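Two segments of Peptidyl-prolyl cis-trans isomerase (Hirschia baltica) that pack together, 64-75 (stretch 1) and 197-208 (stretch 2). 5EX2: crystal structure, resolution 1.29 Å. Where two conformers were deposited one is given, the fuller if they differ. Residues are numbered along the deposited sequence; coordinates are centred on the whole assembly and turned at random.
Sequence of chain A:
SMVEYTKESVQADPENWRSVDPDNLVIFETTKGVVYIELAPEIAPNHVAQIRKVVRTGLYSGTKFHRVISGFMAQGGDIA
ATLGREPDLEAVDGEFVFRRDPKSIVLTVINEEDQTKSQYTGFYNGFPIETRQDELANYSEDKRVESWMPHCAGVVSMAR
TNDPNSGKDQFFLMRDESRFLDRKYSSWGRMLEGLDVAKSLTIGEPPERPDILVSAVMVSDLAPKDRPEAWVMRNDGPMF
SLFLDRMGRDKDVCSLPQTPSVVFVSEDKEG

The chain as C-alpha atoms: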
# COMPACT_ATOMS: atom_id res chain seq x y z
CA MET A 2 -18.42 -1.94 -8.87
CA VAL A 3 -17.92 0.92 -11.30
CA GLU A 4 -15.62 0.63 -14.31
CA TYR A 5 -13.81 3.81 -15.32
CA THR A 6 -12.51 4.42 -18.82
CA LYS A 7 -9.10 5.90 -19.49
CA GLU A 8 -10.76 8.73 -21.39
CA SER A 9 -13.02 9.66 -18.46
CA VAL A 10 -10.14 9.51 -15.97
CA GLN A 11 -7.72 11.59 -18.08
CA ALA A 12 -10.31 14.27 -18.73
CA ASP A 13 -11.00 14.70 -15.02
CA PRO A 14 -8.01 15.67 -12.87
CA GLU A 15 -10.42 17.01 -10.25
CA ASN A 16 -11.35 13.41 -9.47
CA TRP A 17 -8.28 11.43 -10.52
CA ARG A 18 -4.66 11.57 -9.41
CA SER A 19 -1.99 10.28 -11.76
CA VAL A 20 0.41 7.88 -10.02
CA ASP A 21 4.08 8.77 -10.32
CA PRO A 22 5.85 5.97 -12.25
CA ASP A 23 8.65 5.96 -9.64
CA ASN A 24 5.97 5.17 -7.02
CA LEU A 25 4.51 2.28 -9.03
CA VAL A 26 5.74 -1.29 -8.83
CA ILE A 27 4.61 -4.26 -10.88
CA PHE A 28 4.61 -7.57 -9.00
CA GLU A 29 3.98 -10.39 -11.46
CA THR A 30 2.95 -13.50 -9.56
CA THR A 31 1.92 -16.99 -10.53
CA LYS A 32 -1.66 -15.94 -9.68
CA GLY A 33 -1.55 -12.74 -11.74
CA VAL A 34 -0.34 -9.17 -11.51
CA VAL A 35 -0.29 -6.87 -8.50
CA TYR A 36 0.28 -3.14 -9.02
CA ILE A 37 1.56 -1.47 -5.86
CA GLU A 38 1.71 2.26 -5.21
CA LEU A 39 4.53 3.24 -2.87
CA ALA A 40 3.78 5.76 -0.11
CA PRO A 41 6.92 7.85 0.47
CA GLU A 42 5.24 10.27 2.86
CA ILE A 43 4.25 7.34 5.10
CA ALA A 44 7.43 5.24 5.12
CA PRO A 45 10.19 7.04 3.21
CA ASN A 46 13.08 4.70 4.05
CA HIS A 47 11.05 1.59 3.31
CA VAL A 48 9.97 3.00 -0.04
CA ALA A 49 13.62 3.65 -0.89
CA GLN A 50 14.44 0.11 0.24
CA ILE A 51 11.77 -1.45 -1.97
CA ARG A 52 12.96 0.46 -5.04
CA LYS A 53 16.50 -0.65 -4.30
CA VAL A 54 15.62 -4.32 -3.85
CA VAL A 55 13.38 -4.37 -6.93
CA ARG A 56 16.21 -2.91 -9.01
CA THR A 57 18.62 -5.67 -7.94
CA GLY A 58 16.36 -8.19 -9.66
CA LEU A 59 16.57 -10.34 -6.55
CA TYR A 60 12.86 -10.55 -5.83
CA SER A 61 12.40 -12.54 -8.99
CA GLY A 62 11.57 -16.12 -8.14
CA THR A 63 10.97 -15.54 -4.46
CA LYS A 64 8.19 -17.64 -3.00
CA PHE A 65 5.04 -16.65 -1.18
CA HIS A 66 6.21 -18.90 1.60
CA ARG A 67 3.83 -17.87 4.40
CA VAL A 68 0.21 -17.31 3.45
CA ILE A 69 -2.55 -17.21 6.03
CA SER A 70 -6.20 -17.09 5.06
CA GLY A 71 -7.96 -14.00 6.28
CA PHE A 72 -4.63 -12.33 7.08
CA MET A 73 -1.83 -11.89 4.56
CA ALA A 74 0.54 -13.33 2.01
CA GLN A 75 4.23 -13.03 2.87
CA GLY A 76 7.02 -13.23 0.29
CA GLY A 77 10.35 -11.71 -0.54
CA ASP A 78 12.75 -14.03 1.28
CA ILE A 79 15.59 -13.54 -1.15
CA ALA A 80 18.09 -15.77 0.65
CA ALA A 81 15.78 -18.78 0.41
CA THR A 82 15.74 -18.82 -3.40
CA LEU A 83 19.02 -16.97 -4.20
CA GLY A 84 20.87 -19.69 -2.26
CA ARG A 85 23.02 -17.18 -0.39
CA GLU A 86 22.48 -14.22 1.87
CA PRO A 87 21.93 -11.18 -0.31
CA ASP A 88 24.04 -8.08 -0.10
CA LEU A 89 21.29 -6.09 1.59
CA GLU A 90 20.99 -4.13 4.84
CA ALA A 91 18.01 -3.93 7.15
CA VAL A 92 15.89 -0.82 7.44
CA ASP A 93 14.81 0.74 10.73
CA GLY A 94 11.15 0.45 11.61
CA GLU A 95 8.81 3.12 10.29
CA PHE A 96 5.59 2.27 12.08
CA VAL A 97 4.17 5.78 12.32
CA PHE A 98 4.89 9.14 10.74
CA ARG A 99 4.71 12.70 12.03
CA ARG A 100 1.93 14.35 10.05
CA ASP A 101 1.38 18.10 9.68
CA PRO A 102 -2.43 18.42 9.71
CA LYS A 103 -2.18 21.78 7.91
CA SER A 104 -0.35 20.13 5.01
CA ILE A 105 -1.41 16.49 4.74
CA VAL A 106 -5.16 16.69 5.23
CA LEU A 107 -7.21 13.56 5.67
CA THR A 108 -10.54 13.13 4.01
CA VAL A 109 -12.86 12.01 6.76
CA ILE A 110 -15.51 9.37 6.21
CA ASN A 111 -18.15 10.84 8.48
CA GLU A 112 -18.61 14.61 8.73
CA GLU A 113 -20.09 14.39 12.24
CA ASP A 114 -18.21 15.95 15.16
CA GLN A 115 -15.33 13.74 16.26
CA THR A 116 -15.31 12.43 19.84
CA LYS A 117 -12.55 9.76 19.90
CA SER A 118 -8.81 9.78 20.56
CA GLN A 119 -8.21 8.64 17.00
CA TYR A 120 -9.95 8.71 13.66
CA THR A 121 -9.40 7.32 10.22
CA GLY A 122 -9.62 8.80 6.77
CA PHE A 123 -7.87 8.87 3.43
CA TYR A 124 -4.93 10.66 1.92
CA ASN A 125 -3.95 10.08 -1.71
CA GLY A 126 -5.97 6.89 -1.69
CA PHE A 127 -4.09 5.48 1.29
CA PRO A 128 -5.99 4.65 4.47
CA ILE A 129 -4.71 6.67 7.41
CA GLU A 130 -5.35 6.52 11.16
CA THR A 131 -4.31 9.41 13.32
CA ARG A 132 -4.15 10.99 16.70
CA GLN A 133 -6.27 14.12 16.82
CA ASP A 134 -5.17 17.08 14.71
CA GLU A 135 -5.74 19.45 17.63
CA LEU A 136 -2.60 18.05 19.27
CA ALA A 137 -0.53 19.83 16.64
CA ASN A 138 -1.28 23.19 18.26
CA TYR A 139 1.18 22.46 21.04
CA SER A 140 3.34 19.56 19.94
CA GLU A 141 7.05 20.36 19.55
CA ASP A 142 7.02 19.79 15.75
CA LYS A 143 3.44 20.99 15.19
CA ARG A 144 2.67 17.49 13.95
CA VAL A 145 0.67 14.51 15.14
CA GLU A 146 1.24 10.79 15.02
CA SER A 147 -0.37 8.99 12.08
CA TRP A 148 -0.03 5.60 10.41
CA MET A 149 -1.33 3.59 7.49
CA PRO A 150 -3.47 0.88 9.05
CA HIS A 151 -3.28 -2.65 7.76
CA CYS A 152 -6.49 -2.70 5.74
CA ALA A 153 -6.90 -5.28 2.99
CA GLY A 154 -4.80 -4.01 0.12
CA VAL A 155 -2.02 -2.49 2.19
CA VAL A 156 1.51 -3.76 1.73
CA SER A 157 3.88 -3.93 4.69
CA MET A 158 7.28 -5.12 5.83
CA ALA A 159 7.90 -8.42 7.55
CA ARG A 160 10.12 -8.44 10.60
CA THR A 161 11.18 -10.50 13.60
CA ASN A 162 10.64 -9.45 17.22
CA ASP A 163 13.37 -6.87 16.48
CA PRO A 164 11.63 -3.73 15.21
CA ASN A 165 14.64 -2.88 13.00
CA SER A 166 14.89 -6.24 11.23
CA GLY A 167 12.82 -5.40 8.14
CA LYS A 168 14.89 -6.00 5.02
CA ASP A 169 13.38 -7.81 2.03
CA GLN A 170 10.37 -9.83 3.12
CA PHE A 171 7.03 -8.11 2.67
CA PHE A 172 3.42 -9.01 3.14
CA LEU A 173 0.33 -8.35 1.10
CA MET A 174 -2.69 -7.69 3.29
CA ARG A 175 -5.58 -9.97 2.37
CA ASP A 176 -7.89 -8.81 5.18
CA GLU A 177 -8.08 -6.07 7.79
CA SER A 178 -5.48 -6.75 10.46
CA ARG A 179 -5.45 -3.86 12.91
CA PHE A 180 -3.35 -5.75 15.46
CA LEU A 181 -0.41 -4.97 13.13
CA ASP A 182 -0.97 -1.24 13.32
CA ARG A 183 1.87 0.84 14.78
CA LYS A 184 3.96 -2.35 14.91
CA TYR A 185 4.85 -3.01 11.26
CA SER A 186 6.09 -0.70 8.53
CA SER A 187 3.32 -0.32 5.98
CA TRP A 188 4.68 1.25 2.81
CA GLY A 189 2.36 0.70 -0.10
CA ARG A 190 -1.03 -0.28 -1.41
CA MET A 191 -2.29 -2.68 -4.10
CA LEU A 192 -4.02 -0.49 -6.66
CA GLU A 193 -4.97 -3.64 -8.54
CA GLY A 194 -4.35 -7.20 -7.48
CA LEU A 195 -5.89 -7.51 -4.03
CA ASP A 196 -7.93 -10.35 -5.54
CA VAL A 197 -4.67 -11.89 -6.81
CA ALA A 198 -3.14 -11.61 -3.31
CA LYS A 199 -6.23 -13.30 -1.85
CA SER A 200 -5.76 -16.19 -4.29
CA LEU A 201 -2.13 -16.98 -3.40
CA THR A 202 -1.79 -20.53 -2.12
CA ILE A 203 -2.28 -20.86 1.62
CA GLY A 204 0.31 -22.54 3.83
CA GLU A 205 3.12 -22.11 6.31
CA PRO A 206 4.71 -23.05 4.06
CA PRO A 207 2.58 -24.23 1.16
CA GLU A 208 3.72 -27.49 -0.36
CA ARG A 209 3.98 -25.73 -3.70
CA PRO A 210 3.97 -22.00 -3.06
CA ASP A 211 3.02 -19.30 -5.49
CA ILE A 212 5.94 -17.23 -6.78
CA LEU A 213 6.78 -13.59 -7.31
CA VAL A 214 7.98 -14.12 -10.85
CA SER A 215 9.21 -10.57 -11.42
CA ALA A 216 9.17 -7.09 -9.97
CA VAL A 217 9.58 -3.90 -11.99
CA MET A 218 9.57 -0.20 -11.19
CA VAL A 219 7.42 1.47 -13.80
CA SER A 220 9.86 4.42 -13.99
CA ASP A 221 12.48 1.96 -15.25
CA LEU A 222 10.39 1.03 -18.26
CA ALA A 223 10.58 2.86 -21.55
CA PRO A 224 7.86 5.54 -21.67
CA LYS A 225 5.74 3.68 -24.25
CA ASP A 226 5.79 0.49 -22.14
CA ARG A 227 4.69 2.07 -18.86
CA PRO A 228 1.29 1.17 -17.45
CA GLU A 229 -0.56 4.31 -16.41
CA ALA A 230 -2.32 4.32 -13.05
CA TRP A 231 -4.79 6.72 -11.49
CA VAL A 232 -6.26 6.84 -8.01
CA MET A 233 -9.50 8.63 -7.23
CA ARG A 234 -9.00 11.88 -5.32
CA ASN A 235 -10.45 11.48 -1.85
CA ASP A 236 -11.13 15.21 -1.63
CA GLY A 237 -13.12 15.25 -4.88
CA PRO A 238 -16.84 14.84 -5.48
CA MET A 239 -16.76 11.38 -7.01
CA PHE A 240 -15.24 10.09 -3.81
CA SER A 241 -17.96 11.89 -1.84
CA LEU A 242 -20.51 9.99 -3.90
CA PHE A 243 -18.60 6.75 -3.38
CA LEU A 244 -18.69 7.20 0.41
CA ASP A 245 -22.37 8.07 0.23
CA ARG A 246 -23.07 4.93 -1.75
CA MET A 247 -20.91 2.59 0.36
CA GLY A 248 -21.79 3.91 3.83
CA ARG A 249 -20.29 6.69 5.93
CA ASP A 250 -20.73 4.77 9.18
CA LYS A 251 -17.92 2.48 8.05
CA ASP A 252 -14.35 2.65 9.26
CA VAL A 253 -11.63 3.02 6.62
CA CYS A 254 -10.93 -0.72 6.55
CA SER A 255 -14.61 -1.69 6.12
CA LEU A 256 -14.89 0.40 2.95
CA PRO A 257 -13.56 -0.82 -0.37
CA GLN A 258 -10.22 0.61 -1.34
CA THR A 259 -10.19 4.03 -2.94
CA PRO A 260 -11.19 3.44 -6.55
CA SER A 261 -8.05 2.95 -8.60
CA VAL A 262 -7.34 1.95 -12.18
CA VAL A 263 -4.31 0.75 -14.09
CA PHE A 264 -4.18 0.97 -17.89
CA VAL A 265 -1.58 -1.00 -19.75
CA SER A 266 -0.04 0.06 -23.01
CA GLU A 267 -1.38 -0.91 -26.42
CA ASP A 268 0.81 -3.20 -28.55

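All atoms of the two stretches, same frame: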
# COMPACT_ATOMS: atom_id res chain seq x y z
N LYS A 64 9.44 -16.94 -3.24
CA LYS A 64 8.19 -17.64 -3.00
C LYS A 64 7.25 -16.79 -2.15
O LYS A 64 7.69 -15.91 -1.42
CB LYS A 64 8.43 -18.95 -2.27
CG LYS A 64 9.40 -19.88 -2.97
CD LYS A 64 8.90 -20.33 -4.31
CE LYS A 64 9.83 -21.39 -4.90
NZ LYS A 64 9.93 -22.60 -4.04
N PHE A 65 5.96 -17.09 -2.22
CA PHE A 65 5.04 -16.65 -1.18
C PHE A 65 4.98 -17.78 -0.18
O PHE A 65 4.13 -18.68 -0.26
CB PHE A 65 3.68 -16.30 -1.77
CG PHE A 65 3.70 -15.03 -2.52
CD1 PHE A 65 3.63 -13.83 -1.84
CD2 PHE A 65 3.85 -15.02 -3.89
CE1 PHE A 65 3.69 -12.63 -2.52
CE2 PHE A 65 3.91 -13.82 -4.57
CZ PHE A 65 3.83 -12.63 -3.89
N HIS A 66 5.93 -17.75 0.74
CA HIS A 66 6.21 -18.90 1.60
C HIS A 66 5.37 -18.95 2.87
O HIS A 66 5.39 -19.96 3.56
CB HIS A 66 7.69 -18.92 1.97
CG HIS A 66 8.09 -17.78 2.85
ND1 HIS A 66 8.42 -16.53 2.37
CD2 HIS A 66 8.14 -17.69 4.20
CE1 HIS A 66 8.69 -15.73 3.39
NE2 HIS A 66 8.53 -16.41 4.51
N ARG A 67 4.67 -17.88 3.20
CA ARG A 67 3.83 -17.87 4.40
C ARG A 67 2.55 -17.12 4.08
O ARG A 67 2.55 -15.89 3.98
CB ARG A 67 4.56 -17.22 5.58
CG ARG A 67 3.74 -17.08 6.86
CD ARG A 67 4.47 -16.17 7.85
NE ARG A 67 3.66 -15.80 9.01
CZ ARG A 67 3.41 -14.55 9.41
NH1 ARG A 67 3.91 -13.51 8.75
NH2 ARG A 67 2.66 -14.33 10.48
N VAL A 68 1.47 -17.87 3.90
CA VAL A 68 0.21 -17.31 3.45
C VAL A 68 -0.88 -17.82 4.38
O VAL A 68 -1.05 -19.03 4.55
CB VAL A 68 -0.10 -17.72 2.00
CG1 VAL A 68 -1.41 -17.14 1.54
CG2 VAL A 68 1.02 -17.27 1.08
N ILE A 69 -1.57 -16.88 5.01
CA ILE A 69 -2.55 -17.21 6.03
C ILE A 69 -3.88 -16.62 5.61
O ILE A 69 -4.00 -15.41 5.38
CB ILE A 69 -2.10 -16.68 7.40
CG1 ILE A 69 -0.76 -17.32 7.79
CG2 ILE A 69 -3.15 -16.96 8.44
CD1 ILE A 69 -0.16 -16.77 9.07
N SER A 70 -4.87 -17.50 5.47
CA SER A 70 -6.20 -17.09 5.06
C SER A 70 -6.75 -16.06 6.01
O SER A 70 -6.60 -16.19 7.23
CB SER A 70 -7.14 -18.28 4.99
OG SER A 70 -8.38 -17.88 4.42
N GLY A 71 -7.38 -15.04 5.46
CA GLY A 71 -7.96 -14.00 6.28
C GLY A 71 -6.95 -13.08 6.93
O GLY A 71 -7.30 -12.34 7.84
N PHE A 72 -5.71 -13.11 6.47
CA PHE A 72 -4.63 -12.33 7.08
C PHE A 72 -3.75 -11.72 6.00
O PHE A 72 -4.00 -10.60 5.56
CB PHE A 72 -3.87 -13.24 8.06
CG PHE A 72 -2.76 -12.58 8.82
CD1 PHE A 72 -2.72 -11.20 9.00
CD2 PHE A 72 -1.75 -13.34 9.36
CE1 PHE A 72 -1.69 -10.61 9.71
CE2 PHE A 72 -0.72 -12.77 10.05
CZ PHE A 72 -0.68 -11.40 10.24
N MET A 73 -2.75 -12.45 5.53
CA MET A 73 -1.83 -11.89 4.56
C MET A 73 -1.05 -12.97 3.83
O MET A 73 -1.08 -14.14 4.20
CB MET A 73 -0.87 -10.92 5.26
CG MET A 73 -0.08 -11.52 6.42
SD MET A 73 1.38 -12.42 5.82
CE MET A 73 1.29 -13.94 6.76
N ALA A 74 -0.39 -12.52 2.77
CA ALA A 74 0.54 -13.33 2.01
C ALA A 74 1.93 -12.72 2.11
O ALA A 74 2.16 -11.58 1.70
CB ALA A 74 0.11 -13.43 0.57
N GLN A 75 2.86 -13.50 2.66
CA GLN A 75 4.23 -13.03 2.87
C GLN A 75 5.18 -13.65 1.86
O GLN A 75 5.14 -14.86 1.61
CB GLN A 75 4.68 -13.36 4.30
CG GLN A 75 6.07 -12.91 4.62
CD GLN A 75 6.39 -13.08 6.09
OE1 GLN A 75 5.50 -13.09 6.93
NE2 GLN A 75 7.66 -13.27 6.41
N VAL A 197 -5.81 -11.01 -6.54
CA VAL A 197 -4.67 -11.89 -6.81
C VAL A 197 -4.02 -12.30 -5.49
O VAL A 197 -3.75 -13.49 -5.25
CB VAL A 197 -3.65 -11.22 -7.74
CG1 VAL A 197 -2.35 -12.01 -7.80
CG2 VAL A 197 -4.23 -11.06 -9.13
N ALA A 198 -3.76 -11.33 -4.60
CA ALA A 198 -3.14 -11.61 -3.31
C ALA A 198 -3.99 -12.59 -2.51
O ALA A 198 -3.46 -13.47 -1.81
CB ALA A 198 -2.95 -10.31 -2.52
N LYS A 199 -5.31 -12.42 -2.56
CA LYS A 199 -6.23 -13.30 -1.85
C LYS A 199 -6.30 -14.69 -2.45
O LYS A 199 -6.88 -15.58 -1.86
CB LYS A 199 -7.64 -12.69 -1.82
CG LYS A 199 -7.79 -11.49 -0.93
CD LYS A 199 -9.25 -11.05 -1.00
CE LYS A 199 -9.63 -9.93 -0.08
NZ LYS A 199 -11.05 -9.54 -0.36
N SER A 200 -5.73 -14.89 -3.63
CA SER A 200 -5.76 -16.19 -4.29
C SER A 200 -4.45 -16.95 -4.12
O SER A 200 -4.35 -18.10 -4.54
CB SER A 200 -6.09 -16.04 -5.78
OG SER A 200 -5.00 -15.52 -6.52
N LEU A 201 -3.41 -16.30 -3.59
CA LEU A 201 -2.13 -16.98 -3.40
C LEU A 201 -2.31 -18.18 -2.49
O LEU A 201 -3.09 -18.13 -1.53
CB LEU A 201 -1.08 -16.01 -2.86
CG LEU A 201 -0.73 -14.84 -3.79
CD1 LEU A 201 0.06 -13.79 -3.10
CD2 LEU A 201 0.05 -15.34 -4.99
N THR A 202 -1.59 -19.26 -2.80
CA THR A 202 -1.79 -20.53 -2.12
C THR A 202 -1.44 -20.44 -0.64
O THR A 202 -0.36 -19.96 -0.26
CB THR A 202 -0.95 -21.62 -2.81
OG1 THR A 202 -1.37 -21.74 -4.17
CG2 THR A 202 -1.13 -22.95 -2.15
N ILE A 203 -2.38 -20.90 0.17
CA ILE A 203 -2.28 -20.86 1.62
C ILE A 203 -1.32 -21.91 2.13
O ILE A 203 -1.32 -23.03 1.63
CB ILE A 203 -3.69 -21.09 2.22
CG1 ILE A 203 -4.60 -19.91 1.92
CG2 ILE A 203 -3.65 -21.36 3.73
CD1 ILE A 203 -6.08 -20.26 1.93
N GLY A 204 -0.53 -21.56 3.14
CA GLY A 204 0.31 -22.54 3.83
C GLY A 204 1.48 -21.89 4.52
O GLY A 204 1.88 -20.77 4.20
N GLU A 205 2.06 -22.63 5.46
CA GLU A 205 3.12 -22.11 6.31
C GLU A 205 4.22 -23.15 6.51
O GLU A 205 4.45 -23.63 7.62
CB GLU A 205 2.54 -21.70 7.67
CG GLU A 205 1.36 -20.76 7.55
CD GLU A 205 0.76 -20.45 8.89
OE1 GLU A 205 1.52 -19.98 9.76
OE2 GLU A 205 -0.45 -20.69 9.09
N PRO A 206 4.91 -23.53 5.42
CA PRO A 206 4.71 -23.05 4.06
C PRO A 206 3.76 -23.90 3.24
O PRO A 206 3.45 -25.03 3.63
CB PRO A 206 6.12 -23.12 3.48
CG PRO A 206 6.68 -24.36 4.13
CD PRO A 206 6.10 -24.39 5.52
N PRO A 207 3.28 -23.37 2.11
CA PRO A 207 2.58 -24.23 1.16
C PRO A 207 3.50 -25.33 0.68
O PRO A 207 4.71 -25.14 0.69
CB PRO A 207 2.22 -23.29 0.01
CG PRO A 207 2.39 -21.88 0.55
CD PRO A 207 3.49 -22.02 1.57
N GLU A 208 2.94 -26.46 0.29
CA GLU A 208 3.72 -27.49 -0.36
C GLU A 208 4.35 -26.97 -1.63
O GLU A 208 5.51 -27.24 -1.92
CB GLU A 208 2.86 -28.72 -0.68
CG GLU A 208 2.25 -29.37 0.53
CD GLU A 208 3.30 -29.92 1.47
OE1 GLU A 208 3.17 -29.70 2.69
OE2 GLU A 208 4.24 -30.56 0.97
O HOH W 1 1.86 -19.32 -1.87
O HOH W 2 -1.97 -20.78 6.60

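The two stretches meet through a single antiparallel bridge between Val68 and Gly204, in which each residue satisfies the backbone of the other. Val68 N donates to Gly204 O at 2.9 Å, nearly linearly (171°), and Gly204 N returns a bond to Val68 O, also 2.9 Å. Gly204 lies at phi/psi 157/162, where a CB would jam against the preceding carbonyl oxygen. The flanking residues of stretch 1 pair instead within their own hairpin: Gln75 N donates to Arg67 O (2.7 Å) and Ile69 N to Met73 O (2.9 Å), while Arg67 NH1 reaches Gln75 OE1 at a very short 2.5 Å.

Two waters extend the network. Water 1 donates to Phe65 O (2.9 Å) and Thr202 O (2.8 Å), joining two carbonyls that could not bond directly. Water 2 donates to Val68 O (2.8 Å), giving that acceptor a second partner, and to Glu205 OE2 (2.9 Å). His66 O receives a CA-H...O contact from Pro206 CA (3.2 Å), beyond the cis peptide bond that precedes this proline.

Apolar packing centres on Leu201, whose CD1 sits 3.7 Å from the Phe65 ring centroid, almost on the ring normal, and 3.7 Å from Ala74 CB. Val68 points toward stretch 2, its CG1 4.2 Å from Ile203 CG1.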